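Local coordinates for protein putative sugar kinase PH1459 (Pyrococcus horikoshii, PDB 3EWM) that probably phosphorylates a sugar, perhaps fructose, with ATP, as a member of the PfkB (ribokinase-like) family of carbohydrate kinases, at residues A[105-119]-A[133-147]. Numbering follows the deposited sequence.
Sequences DDVAYFNMTLNDINW and VILARNPSRETVMKV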
loop_
_atom_site.group_PDB
_atom_site.type_symbol
_atom_site.label_atom_id
_atom_site.label_comp_id
_atom_site.label_asym_id
_atom_site.label_seq_id
_atom_site.Cartn_x
_atom_site.Cartn_y
_atom_site.Cartn_z
ATOM N N ASP A 105 -3.405 -3.377 6.041
ATOM C CA ASP A 105 -4.270 -3.191 7.187
ATOM C C ASP A 105 -3.717 -2.183 8.182
ATOM O O ASP A 105 -4.462 -1.627 8.960
ATOM C CB ASP A 105 -4.600 -4.523 7.865
ATOM C CG ASP A 105 -3.403 -5.139 8.551
ATOM O OD1 ASP A 105 -2.269 -4.963 8.060
ATOM O OD2 ASP A 105 -3.600 -5.808 9.585
ATOM N N ASP A 106 -2.418 -1.924 8.192
ATOM C CA ASP A 106 -2.005 -0.956 9.188
ATOM C C ASP A 106 -1.991 0.396 8.553
ATOM O O ASP A 106 -0.927 0.932 8.209
ATOM C CB ASP A 106 -0.686 -1.273 9.870
ATOM C CG ASP A 106 -0.763 -0.995 11.349
ATOM O OD1 ASP A 106 -0.716 -1.970 12.139
ATOM O OD2 ASP A 106 -0.964 0.185 11.719
ATOM N N VAL A 107 -3.203 0.910 8.382
ATOM C CA VAL A 107 -3.449 2.117 7.638
ATOM C C VAL A 107 -4.425 2.979 8.434
ATOM O O VAL A 107 -5.008 2.530 9.426
ATOM C CB VAL A 107 -4.039 1.807 6.237
ATOM C CG1 VAL A 107 -2.981 1.123 5.329
ATOM C CG2 VAL A 107 -5.308 0.957 6.366
ATOM N N ALA A 108 -4.610 4.205 7.965
ATOM C CA ALA A 108 -5.239 5.248 8.747
ATOM C C ALA A 108 -6.690 4.947 9.089
ATOM O O ALA A 108 -7.122 5.235 10.214
ATOM C CB ALA A 108 -5.129 6.569 8.023
ATOM N N TYR A 109 -7.440 4.346 8.152
ATOM C CA TYR A 109 -8.884 4.172 8.393
ATOM C C TYR A 109 -9.178 3.140 9.472
ATOM O O TYR A 109 -10.281 3.128 10.038
ATOM C CB TYR A 109 -9.680 3.888 7.100
ATOM C CG TYR A 109 -9.383 2.564 6.462
ATOM C CD1 TYR A 109 -9.881 1.376 6.998
ATOM C CD2 TYR A 109 -8.619 2.502 5.294
ATOM C CE1 TYR A 109 -9.631 0.155 6.398
ATOM C CE2 TYR A 109 -8.340 1.287 4.700
ATOM C CZ TYR A 109 -8.843 0.117 5.261
ATOM O OH TYR A 109 -8.542 -1.085 4.674
ATOM N N PHE A 110 -8.180 2.307 9.768
ATOM C CA PHE A 110 -8.255 1.313 10.844
ATOM C C PHE A 110 -7.798 1.882 12.189
ATOM O O PHE A 110 -7.903 1.209 13.216
ATOM C CB PHE A 110 -7.421 0.077 10.506
ATOM C CG PHE A 110 -8.114 -0.932 9.629
ATOM C CD1 PHE A 110 -9.417 -1.341 9.897
ATOM C CD2 PHE A 110 -7.435 -1.518 8.555
ATOM C CE1 PHE A 110 -10.043 -2.295 9.117
ATOM C CE2 PHE A 110 -8.058 -2.504 7.770
ATOM C CZ PHE A 110 -9.358 -2.886 8.051
ATOM N N ASN A 111 -7.366 3.141 12.184
ATOM C CA ASN A 111 -6.842 3.819 13.369
ATOM C C ASN A 111 -7.769 4.916 13.946
ATOM O O ASN A 111 -7.294 5.890 14.534
ATOM C CB ASN A 111 -5.480 4.434 13.017
ATOM C CG ASN A 111 -4.596 4.649 14.228
ATOM O OD1 ASN A 111 -4.649 3.886 15.201
ATOM N ND2 ASN A 111 -3.741 5.664 14.156
HETATM N N MSE A 112 -9.086 4.766 13.785
HETATM C CA MSE A 112 -10.022 5.761 14.301
HETATM C C MSE A 112 -10.249 5.588 15.785
HETATM O O MSE A 112 -10.461 4.485 16.266
HETATM C CB MSE A 112 -11.360 5.693 13.562
HETATM C CG MSE A 112 -11.290 6.337 12.200
HETATM SE SE MSE A 112 -13.050 6.473 11.391
HETATM C CE MSE A 112 -12.977 4.755 10.614
ATOM N N THR A 113 -10.186 6.689 16.513
ATOM C CA THR A 113 -10.534 6.667 17.922
ATOM C C THR A 113 -11.749 7.560 18.085
ATOM O O THR A 113 -12.152 8.270 17.151
ATOM C CB THR A 113 -9.364 7.167 18.811
ATOM O OG1 THR A 113 -9.003 8.483 18.397
ATOM C CG2 THR A 113 -8.137 6.254 18.675
ATOM N N LEU A 114 -12.337 7.546 19.270
ATOM C CA LEU A 114 -13.518 8.358 19.524
ATOM C C LEU A 114 -13.309 9.848 19.271
ATOM O O LEU A 114 -14.225 10.524 18.838
ATOM C CB LEU A 114 -14.023 8.126 20.933
ATOM C CG LEU A 114 -14.641 6.745 21.091
ATOM C CD1 LEU A 114 -14.796 6.415 22.569
ATOM C CD2 LEU A 114 -15.984 6.663 20.355
ATOM N N ASN A 115 -12.096 10.332 19.529
ATOM C CA ASN A 115 -11.733 11.721 19.243
ATOM C C ASN A 115 -11.839 12.079 17.769
ATOM O O ASN A 115 -12.021 13.241 17.450
ATOM C CB ASN A 115 -10.304 11.994 19.691
ATOM C CG ASN A 115 -10.015 11.428 21.030
ATOM O OD1 ASN A 115 -9.407 10.354 21.141
ATOM N ND2 ASN A 115 -10.480 12.104 22.067
ATOM N N ASP A 116 -11.717 11.080 16.884
ATOM C CA ASP A 116 -11.735 11.293 15.437
ATOM C C ASP A 116 -13.146 11.439 14.878
ATOM O O ASP A 116 -13.329 11.761 13.699
ATOM C CB ASP A 116 -11.020 10.150 14.701
ATOM C CG ASP A 116 -9.558 10.024 15.085
ATOM O OD1 ASP A 116 -8.913 11.065 15.333
ATOM O OD2 ASP A 116 -9.056 8.878 15.140
ATOM N N ILE A 117 -14.138 11.191 15.721
ATOM C CA ILE A 117 -15.522 11.182 15.280
ATOM C C ILE A 117 -16.107 12.561 15.395
ATOM O O ILE A 117 -16.078 13.193 16.469
ATOM C CB ILE A 117 -16.381 10.158 16.080
ATOM C CG1 ILE A 117 -15.754 8.750 15.995
ATOM C CG2 ILE A 117 -17.877 10.204 15.632
ATOM C CD1 ILE A 117 -15.581 8.225 14.548
ATOM N N ASN A 118 -16.631 13.031 14.271
ATOM C CA ASN A 118 -17.406 14.235 14.260
ATOM C C ASN A 118 -18.810 13.869 14.724
ATOM O O ASN A 118 -19.638 13.358 13.969
ATOM C CB ASN A 118 -17.414 14.865 12.864
ATOM C CG ASN A 118 -18.005 16.259 12.866
ATOM O OD1 ASN A 118 -19.077 16.479 13.405
ATOM N ND2 ASN A 118 -17.306 17.201 12.257
ATOM N N TRP A 119 -19.072 14.144 15.985
ATOM C CA TRP A 119 -20.330 13.753 16.597
ATOM C C TRP A 119 -21.478 14.591 16.106
ATOM O O TRP A 119 -22.617 14.156 16.125
ATOM C CB TRP A 119 -20.206 13.847 18.103
ATOM C CG TRP A 119 -19.210 12.885 18.598
ATOM C CD1 TRP A 119 -17.962 13.164 19.067
ATOM C CD2 TRP A 119 -19.358 11.472 18.653
ATOM N NE1 TRP A 119 -17.324 12.009 19.424
ATOM C CE2 TRP A 119 -18.160 10.950 19.177
ATOM C CE3 TRP A 119 -20.389 10.590 18.311
ATOM C CZ2 TRP A 119 -17.963 9.578 19.371
ATOM C CZ3 TRP A 119 -20.193 9.234 18.502
ATOM C CH2 TRP A 119 -18.993 8.742 19.038
ATOM N N VAL A 133 -15.904 -4.191 6.874
ATOM C CA VAL A 133 -14.471 -4.091 6.616
ATOM C C VAL A 133 -13.795 -3.233 7.683
ATOM O O VAL A 133 -12.747 -3.594 8.210
ATOM C CB VAL A 133 -14.183 -3.578 5.204
ATOM C CG1 VAL A 133 -12.723 -3.199 5.048
ATOM C CG2 VAL A 133 -14.601 -4.665 4.153
ATOM N N ILE A 134 -14.438 -2.135 8.037
ATOM C CA ILE A 134 -13.886 -1.247 9.045
ATOM C C ILE A 134 -13.660 -1.984 10.371
ATOM O O ILE A 134 -12.740 -1.660 11.118
ATOM C CB ILE A 134 -14.749 0.022 9.232
ATOM C CG1 ILE A 134 -13.992 1.024 10.104
ATOM C CG2 ILE A 134 -16.106 -0.288 9.837
ATOM C CD1 ILE A 134 -12.756 1.496 9.485
ATOM N N LEU A 135 -14.477 -3.005 10.624
ATOM C CA LEU A 135 -14.493 -3.697 11.897
ATOM C C LEU A 135 -13.350 -4.693 12.028
ATOM O O LEU A 135 -13.171 -5.284 13.097
ATOM C CB LEU A 135 -15.844 -4.405 12.105
ATOM C CG LEU A 135 -17.107 -3.550 11.952
ATOM C CD1 LEU A 135 -18.353 -4.394 12.047
ATOM C CD2 LEU A 135 -17.117 -2.354 12.963
ATOM N N ALA A 136 -12.575 -4.868 10.958
ATOM C CA ALA A 136 -11.568 -5.908 10.921
ATOM C C ALA A 136 -10.413 -5.638 11.871
ATOM O O ALA A 136 -9.743 -6.572 12.295
ATOM C CB ALA A 136 -11.065 -6.151 9.479
ATOM N N ARG A 137 -10.201 -4.362 12.225
ATOM C CA ARG A 137 -9.085 -3.998 13.075
ATOM C C ARG A 137 -9.490 -2.961 14.096
ATOM O O ARG A 137 -10.317 -2.107 13.827
ATOM C CB ARG A 137 -7.928 -3.417 12.256
ATOM C CG ARG A 137 -7.370 -4.328 11.189
ATOM C CD ARG A 137 -6.523 -5.451 11.799
ATOM N NE ARG A 137 -5.966 -6.279 10.736
ATOM C CZ ARG A 137 -6.622 -7.255 10.114
ATOM N NH1 ARG A 137 -7.869 -7.568 10.454
ATOM N NH2 ARG A 137 -6.025 -7.931 9.144
ATOM N N ASN A 138 -8.853 -3.040 15.257
ATOM C CA ASN A 138 -8.923 -1.980 16.227
ATOM C C ASN A 138 -7.840 -0.954 15.908
ATOM O O ASN A 138 -6.902 -1.277 15.191
ATOM C CB ASN A 138 -8.745 -2.555 17.629
ATOM C CG ASN A 138 -10.039 -3.063 18.225
ATOM O OD1 ASN A 138 -10.049 -4.067 18.941
ATOM N ND2 ASN A 138 -11.128 -2.355 17.981
ATOM N N PRO A 139 -7.966 0.283 16.422
ATOM C CA PRO A 139 -9.059 0.818 17.242
ATOM C C PRO A 139 -10.359 1.088 16.492
ATOM O O PRO A 139 -11.370 1.342 17.137
ATOM C CB PRO A 139 -8.492 2.151 17.757
ATOM C CG PRO A 139 -7.545 2.559 16.679
ATOM C CD PRO A 139 -6.895 1.284 16.242
ATOM N N SER A 140 -10.345 1.032 15.160
ATOM C CA SER A 140 -11.518 1.445 14.389
ATOM C C SER A 140 -12.756 0.601 14.706
ATOM O O SER A 140 -13.857 1.146 14.851
ATOM C CB SER A 140 -11.237 1.423 12.894
ATOM O OG SER A 140 -10.725 2.682 12.498
ATOM N N ARG A 141 -12.567 -0.709 14.822
ATOM C CA ARG A 141 -13.657 -1.592 15.193
ATOM C C ARG A 141 -14.391 -1.107 16.442
ATOM O O ARG A 141 -15.587 -0.869 16.409
ATOM C CB ARG A 141 -13.172 -3.021 15.385
ATOM C CG ARG A 141 -14.219 -3.892 16.034
ATOM C CD ARG A 141 -13.986 -5.321 15.661
ATOM N NE ARG A 141 -13.102 -5.990 16.587
ATOM C CZ ARG A 141 -11.988 -6.638 16.269
ATOM N NH1 ARG A 141 -11.558 -6.710 15.017
ATOM N NH2 ARG A 141 -11.296 -7.225 17.234
ATOM N N GLU A 142 -13.669 -0.935 17.538
ATOM C CA GLU A 142 -14.308 -0.522 18.775
ATOM C C GLU A 142 -14.939 0.859 18.658
ATOM O O GLU A 142 -16.036 1.076 19.149
ATOM C CB GLU A 142 -13.344 -0.650 19.966
ATOM C CG GLU A 142 -13.267 -2.096 20.393
ATOM C CD GLU A 142 -12.186 -2.406 21.397
ATOM O OE1 GLU A 142 -12.048 -3.618 21.676
ATOM O OE2 GLU A 142 -11.489 -1.477 21.885
ATOM N N THR A 143 -14.244 1.764 17.969
ATOM C CA THR A 143 -14.683 3.121 17.782
ATOM C C THR A 143 -15.998 3.138 17.004
ATOM O O THR A 143 -16.966 3.759 17.443
ATOM C CB THR A 143 -13.612 3.964 17.066
ATOM O OG1 THR A 143 -12.456 4.082 17.918
ATOM C CG2 THR A 143 -14.153 5.356 16.729
ATOM N N VAL A 144 -16.028 2.433 15.872
ATOM C CA VAL A 144 -17.220 2.395 15.039
ATOM C C VAL A 144 -18.361 1.755 15.820
ATOM O O VAL A 144 -19.474 2.250 15.762
ATOM C CB VAL A 144 -16.968 1.705 13.675
ATOM C CG1 VAL A 144 -18.260 1.504 12.871
ATOM C CG2 VAL A 144 -15.994 2.543 12.858
HETATM N N MSE A 145 -18.077 0.698 16.580
HETATM C CA MSE A 145 -19.150 0.021 17.318
HETATM C C MSE A 145 -19.764 0.985 18.326
HETATM O O MSE A 145 -20.976 1.026 18.496
HETATM C CB MSE A 145 -18.664 -1.262 17.996
HETATM C CG MSE A 145 -18.339 -2.405 17.019
HETATM SE SE MSE A 145 -19.824 -2.748 15.776
HETATM C CE MSE A 145 -21.106 -3.396 17.060
ATOM N N LYS A 146 -18.913 1.778 18.969
ATOM C CA LYS A 146 -19.387 2.831 19.866
ATOM C C LYS A 146 -20.226 3.892 19.167
ATOM O O LYS A 146 -21.256 4.283 19.676
ATOM C CB LYS A 146 -18.217 3.442 20.633
ATOM C CG LYS A 146 -17.700 2.459 21.671
ATOM C CD LYS A 146 -16.636 3.049 22.565
ATOM C CE LYS A 146 -16.358 2.064 23.692
ATOM N NZ LYS A 146 -15.714 0.820 23.179
ATOM N N VAL A 147 -19.805 4.335 17.991
ATOM C CA VAL A 147 -20.589 5.323 17.243
ATOM C C VAL A 147 -22.006 4.807 16.979
ATOM O O VAL A 147 -23.008 5.478 17.275
ATOM C CB VAL A 147 -19.875 5.731 15.933
ATOM C CG1 VAL A 147 -20.757 6.636 15.091
ATOM C CG2 VAL A 147 -18.544 6.421 16.235
#
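M112 and S140 bring the two backbones together, their CA atoms 4.6 Å apart, where the loop 105-119 passes helix 140-151. In this ribokinase-like fold the loop leads from strand 100-103, in the small four-stranded sheet, to helix 119-124, which precedes strand 127-131 of the large sheet. S140 N donates to F110 O. The buried S140 hydroxyl fastens two loop residues at once: OG gives its proton to Y109 O at 2.5 Å and accepts M112 N at 2.9 Å. One turn on, T143 OG1 donates to M112 O. P139, behind a cis peptide, rests CB and CG of its ring against the M112 carbonyl oxygen. The F110 ring is sandwiched, with R137 CG over the centre of one face (3.6 Å from the centroid, a CH-pi contact) and Y109 CE1 over the other. A bend at chi2 (-74°) folds the R137 chain over that ring, and the guanidinium and ring planes lie 5° apart. At this end of the contact R137 forms a salt bridge with D105: NE donates to the anti lone pair of OD2, 2.7 Å away, at 165°. A leucine in place of R137 would probably leave the D105 carboxylate without its charged mate. At the other end, V147 CG2 meets I117 CG1 tip to tip at 3.6 Å and also touches W119 CH2.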